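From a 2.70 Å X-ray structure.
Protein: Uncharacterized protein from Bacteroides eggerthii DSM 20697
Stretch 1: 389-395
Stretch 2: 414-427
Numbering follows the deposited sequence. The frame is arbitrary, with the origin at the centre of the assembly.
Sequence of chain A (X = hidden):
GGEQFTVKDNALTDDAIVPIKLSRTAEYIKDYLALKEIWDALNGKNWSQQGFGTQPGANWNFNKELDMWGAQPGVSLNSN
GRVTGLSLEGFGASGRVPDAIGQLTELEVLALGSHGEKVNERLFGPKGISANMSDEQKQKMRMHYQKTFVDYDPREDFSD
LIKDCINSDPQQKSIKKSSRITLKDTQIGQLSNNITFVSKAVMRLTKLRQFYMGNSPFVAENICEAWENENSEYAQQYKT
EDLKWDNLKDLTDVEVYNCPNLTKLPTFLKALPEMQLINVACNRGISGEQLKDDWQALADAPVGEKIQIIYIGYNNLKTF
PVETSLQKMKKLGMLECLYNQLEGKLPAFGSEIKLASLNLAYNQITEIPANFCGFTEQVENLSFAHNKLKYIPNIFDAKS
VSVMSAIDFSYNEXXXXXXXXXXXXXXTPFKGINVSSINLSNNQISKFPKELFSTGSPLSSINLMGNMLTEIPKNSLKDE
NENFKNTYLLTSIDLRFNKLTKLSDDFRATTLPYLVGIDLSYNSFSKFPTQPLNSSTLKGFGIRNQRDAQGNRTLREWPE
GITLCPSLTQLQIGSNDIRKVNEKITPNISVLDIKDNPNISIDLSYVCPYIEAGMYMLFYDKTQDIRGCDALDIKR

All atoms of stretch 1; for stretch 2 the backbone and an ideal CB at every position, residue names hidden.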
# COMPACT_ATOMS: atom_id res chain seq x y z
N LEU A 389 8.84 13.76 -9.14
CA LEU A 389 8.57 13.53 -10.57
C LEU A 389 8.24 14.81 -11.30
O LEU A 389 7.35 15.54 -10.86
CB LEU A 389 7.41 12.55 -10.79
CG LEU A 389 7.59 11.08 -10.43
CD1 LEU A 389 6.30 10.32 -10.66
CD2 LEU A 389 8.73 10.43 -11.23
N LYS A 390 8.93 15.08 -12.44
CA LYS A 390 8.65 16.31 -13.17
C LYS A 390 7.51 16.10 -14.15
O LYS A 390 6.84 17.07 -14.54
CB LYS A 390 9.90 16.86 -13.94
CG LYS A 390 11.23 16.93 -13.20
CD LYS A 390 11.19 17.65 -11.86
CE LYS A 390 12.41 17.28 -11.04
NZ LYS A 390 12.22 17.58 -9.60
N TYR A 391 7.30 14.85 -14.59
CA TYR A 391 6.29 14.54 -15.60
C TYR A 391 5.54 13.25 -15.30
O TYR A 391 6.04 12.41 -14.54
CB TYR A 391 6.97 14.39 -16.99
CG TYR A 391 7.96 15.48 -17.38
CD1 TYR A 391 7.51 16.74 -17.77
CD2 TYR A 391 9.32 15.22 -17.44
CE1 TYR A 391 8.42 17.73 -18.18
CE2 TYR A 391 10.23 16.20 -17.85
CZ TYR A 391 9.78 17.45 -18.22
OH TYR A 391 10.69 18.40 -18.62
N ILE A 392 4.36 13.06 -15.95
CA ILE A 392 3.60 11.81 -15.85
C ILE A 392 4.29 10.81 -16.80
O ILE A 392 4.46 11.13 -17.98
CB ILE A 392 2.09 12.00 -16.14
CG1 ILE A 392 1.44 12.98 -15.13
CG2 ILE A 392 1.37 10.63 -16.16
CD1 ILE A 392 0.08 13.61 -15.60
N PRO A 393 4.75 9.64 -16.30
CA PRO A 393 5.52 8.72 -17.16
C PRO A 393 4.67 8.00 -18.22
O PRO A 393 3.65 7.39 -17.91
CB PRO A 393 6.12 7.71 -16.17
CG PRO A 393 5.19 7.73 -15.00
CD PRO A 393 4.68 9.14 -14.91
N ASN A 394 5.13 8.07 -19.49
CA ASN A 394 4.44 7.43 -20.61
C ASN A 394 4.75 5.91 -20.65
O ASN A 394 5.43 5.44 -21.57
CB ASN A 394 4.82 8.12 -21.93
CG ASN A 394 3.89 7.82 -23.07
OD1 ASN A 394 2.77 7.31 -22.88
ND2 ASN A 394 4.30 8.17 -24.28
N ILE A 395 4.24 5.16 -19.66
CA ILE A 395 4.46 3.71 -19.53
C ILE A 395 3.11 2.94 -19.51
O ILE A 395 3.07 1.74 -19.17
CB ILE A 395 5.33 3.38 -18.26
CG1 ILE A 395 4.65 3.78 -16.93
CG2 ILE A 395 6.78 3.94 -18.38
CD1 ILE A 395 5.29 3.15 -15.69
N UNK A 414 5.08 17.66 -10.83
CA UNK A 414 4.53 17.59 -12.20
C UNK A 414 4.07 18.98 -12.61
O UNK A 414 3.38 19.64 -11.84
CB UNK A 414 3.37 16.59 -12.29
N UNK A 415 4.55 19.43 -13.78
CA UNK A 415 4.26 20.75 -14.35
C UNK A 415 5.23 21.83 -13.90
O UNK A 415 5.08 23.01 -14.26
CB UNK A 415 2.84 21.17 -13.98
N UNK A 416 6.23 21.46 -13.07
CA UNK A 416 7.20 22.41 -12.56
C UNK A 416 8.16 22.88 -13.64
O UNK A 416 8.61 24.03 -13.59
CB UNK A 416 7.98 21.79 -11.40
N UNK A 417 8.51 21.99 -14.60
CA UNK A 417 9.47 22.33 -15.65
C UNK A 417 8.71 22.91 -16.82
O UNK A 417 8.04 22.18 -17.55
CB UNK A 417 10.29 21.11 -16.08
N UNK A 418 8.77 24.25 -16.95
CA UNK A 418 8.14 25.07 -17.99
C UNK A 418 6.63 24.73 -18.17
O UNK A 418 6.09 24.92 -19.27
CB UNK A 418 8.88 24.87 -19.31
N UNK A 419 5.96 24.31 -17.10
CA UNK A 419 4.53 23.99 -17.11
C UNK A 419 4.13 22.78 -17.94
O UNK A 419 2.97 22.65 -18.34
CB UNK A 419 3.75 25.20 -17.62
N UNK A 420 5.09 21.86 -18.20
CA UNK A 420 4.83 20.65 -18.98
C UNK A 420 4.53 19.49 -18.04
O UNK A 420 5.32 19.22 -17.13
CB UNK A 420 6.02 20.32 -19.88
N UNK A 421 3.39 18.82 -18.25
CA UNK A 421 2.94 17.69 -17.41
C UNK A 421 3.51 16.37 -17.93
O UNK A 421 3.51 15.35 -17.21
CB UNK A 421 1.41 17.62 -17.37
N UNK A 422 3.99 16.39 -19.20
CA UNK A 422 4.55 15.23 -19.91
C UNK A 422 5.85 15.62 -20.54
O UNK A 422 5.98 16.74 -21.03
CB UNK A 422 3.59 14.70 -20.97
N UNK A 423 6.84 14.71 -20.50
CA UNK A 423 8.20 14.95 -21.03
C UNK A 423 8.12 15.43 -22.46
O UNK A 423 7.60 14.71 -23.32
CB UNK A 423 9.06 13.68 -20.95
N UNK A 424 8.57 16.67 -22.73
CA UNK A 424 8.52 17.19 -24.11
C UNK A 424 9.57 16.50 -25.00
O UNK A 424 9.42 16.50 -26.22
CB UNK A 424 8.74 18.70 -24.11
N UNK A 425 10.59 15.88 -24.39
CA UNK A 425 11.66 15.17 -25.09
C UNK A 425 11.29 13.68 -25.30
O UNK A 425 12.16 12.89 -25.71
CB UNK A 425 12.97 15.29 -24.30
N UNK A 426 10.03 13.29 -25.02
CA UNK A 426 9.57 11.92 -25.25
C UNK A 426 9.39 11.75 -26.76
O UNK A 426 8.67 12.56 -27.37
CB UNK A 426 8.27 11.63 -24.49
N UNK A 427 10.09 10.79 -27.39
CA UNK A 427 9.96 10.64 -28.86
C UNK A 427 8.58 10.08 -29.27
O UNK A 427 8.05 10.43 -30.34
CB UNK A 427 11.06 9.72 -29.39

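At position 414 the CA-to-CB bond runs sideways to stretch 1, with the ideal CB 4.2 Å from Lys-390 O and the side chains of Leu-389 and Ile-392 nearby, so a medium-sized aliphatic residue would suit. It is Ile-414, whose CD1 lies 4.0 Å from Ile-392 CG1.

Position 415 has phi/psi of 88/1 and points away from stretch 1. The positive phi favours glycine, and Gly-415 is found, its N giving a weak hydrogen bond to Lys-390 O (3.4 Å).

The ideal CB at 416 lies 5.3 Å from Lys-390 CD, leaving room for various small or polar residues; Ser-416 places OG 3.9 Å from Lys-390 CD. At 417 the CB also points toward stretch 1, 3.7 Å from Tyr-391 OH and 4.8 Å from Lys-390 CB. A branched aliphatic residue could touch both, and Val-417 does: CG1 is 3.6 Å from Tyr-391 OH, and CG2 is 4.0 Å from Lys-390 CG.

Positions 418 and 419, both with positive phi, are the central pair of a type I' turn and meet nothing of stretch 1. Asparagine, aspartate or glycine would suit; they are Asp-418 and Gly-419. Position 420 sets its CB 3.9 Å from Tyr-391 CE1, beside the ring but with open space beyond, so a long chain is possible. Lys-420 leads its end away.

At 421 the CB points away, and the backbone matters more: the carbonyl accepts a hydrogen bond from Ile-392 N (N to O, 2.7 Å). Many residues would serve; this is Asn-421, its ND2 bonded elsewhere in the structure. The CB at 422 also points away, yet a large apolar side chain could turn back to Ile-392. Phe-422 does so, bringing CE1 to 3.6 Å from Ile-392 CD1.

At 423 the backbone lies over one face of the Tyr-391 ring, with CA 3.6 Å from the ring centroid in a CH-pi contact. CB points sideways, allowing a small or polar residue. Asp-423 uses OD1 to accept a hydrogen bond from the backbone N of 425 (3.0 Å). Position 424, with phi -71, can take proline; Pro-424 packs CD 3.6 Å from Tyr-391 CZ.

Position 425 has no contact with stretch 1 and is permissive; it is Leu-425. At 426 the CB points toward Asn-394, 5.3 Å from its ND2, where an acceptor is wanted: aspartate or asparagine. Asp-426 OD2 accepts a hydrogen bond from Asn-394 ND2 at 3.1 Å. Position 427, beyond reach, could be almost anything; it is Pro-427.

Stretch 2 414-427: IGSVDGKNFDPLDP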
# COMPACT_ATOMS: atom_id res chain seq x y z
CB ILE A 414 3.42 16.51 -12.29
CG1 ILE A 414 4.02 15.10 -11.99
CG2 ILE A 414 2.69 16.55 -13.64
CD1 ILE A 414 3.05 14.05 -11.60
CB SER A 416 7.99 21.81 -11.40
OG SER A 416 8.79 20.72 -11.85
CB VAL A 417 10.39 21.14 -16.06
CG1 VAL A 417 11.41 21.57 -17.12
CG2 VAL A 417 11.12 20.56 -14.85
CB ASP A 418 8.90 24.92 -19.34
CG ASP A 418 8.48 25.91 -20.44
OD1 ASP A 418 8.63 27.13 -20.24
OD2 ASP A 418 7.95 25.45 -21.49
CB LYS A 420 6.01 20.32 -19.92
CG LYS A 420 6.41 21.46 -20.87
CD LYS A 420 5.30 21.85 -21.84
CE LYS A 420 5.57 23.17 -22.53
NZ LYS A 420 4.33 23.71 -23.16
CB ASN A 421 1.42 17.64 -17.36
CG ASN A 421 0.76 18.95 -17.01
OD1 ASN A 421 1.09 19.60 -16.02
ND2 ASN A 421 -0.18 19.37 -17.83
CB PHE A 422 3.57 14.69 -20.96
CG PHE A 422 2.13 14.57 -20.46
CD1 PHE A 422 1.74 13.50 -19.66
CD2 PHE A 422 1.20 15.56 -20.75
CE1 PHE A 422 0.43 13.41 -19.19
CE2 PHE A 422 -0.11 15.46 -20.26
CZ PHE A 422 -0.49 14.38 -19.49
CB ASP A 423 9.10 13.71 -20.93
CG ASP A 423 10.60 13.95 -21.07
OD1 ASP A 423 11.00 15.07 -21.52
OD2 ASP A 423 11.38 13.03 -20.74
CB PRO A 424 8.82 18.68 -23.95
CG PRO A 424 8.88 18.95 -22.48
CD PRO A 424 9.19 17.65 -21.81
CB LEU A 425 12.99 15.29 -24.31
CG LEU A 425 13.52 16.70 -23.99
CD1 LEU A 425 14.77 16.60 -23.14
CD2 LEU A 425 13.78 17.52 -25.26
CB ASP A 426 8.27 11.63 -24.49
CG ASP A 426 7.81 10.18 -24.40
OD1 ASP A 426 8.47 9.29 -25.00
OD2 ASP A 426 6.79 9.92 -23.72
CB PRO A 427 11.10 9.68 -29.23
CG PRO A 427 11.35 8.88 -27.97
CD PRO A 427 11.02 9.78 -26.82
O HOH W 1 7.41 19.36 -15.40
O HOH W 2 9.32 20.59 -19.55
O HOH W 3 6.15 11.87 -19.86
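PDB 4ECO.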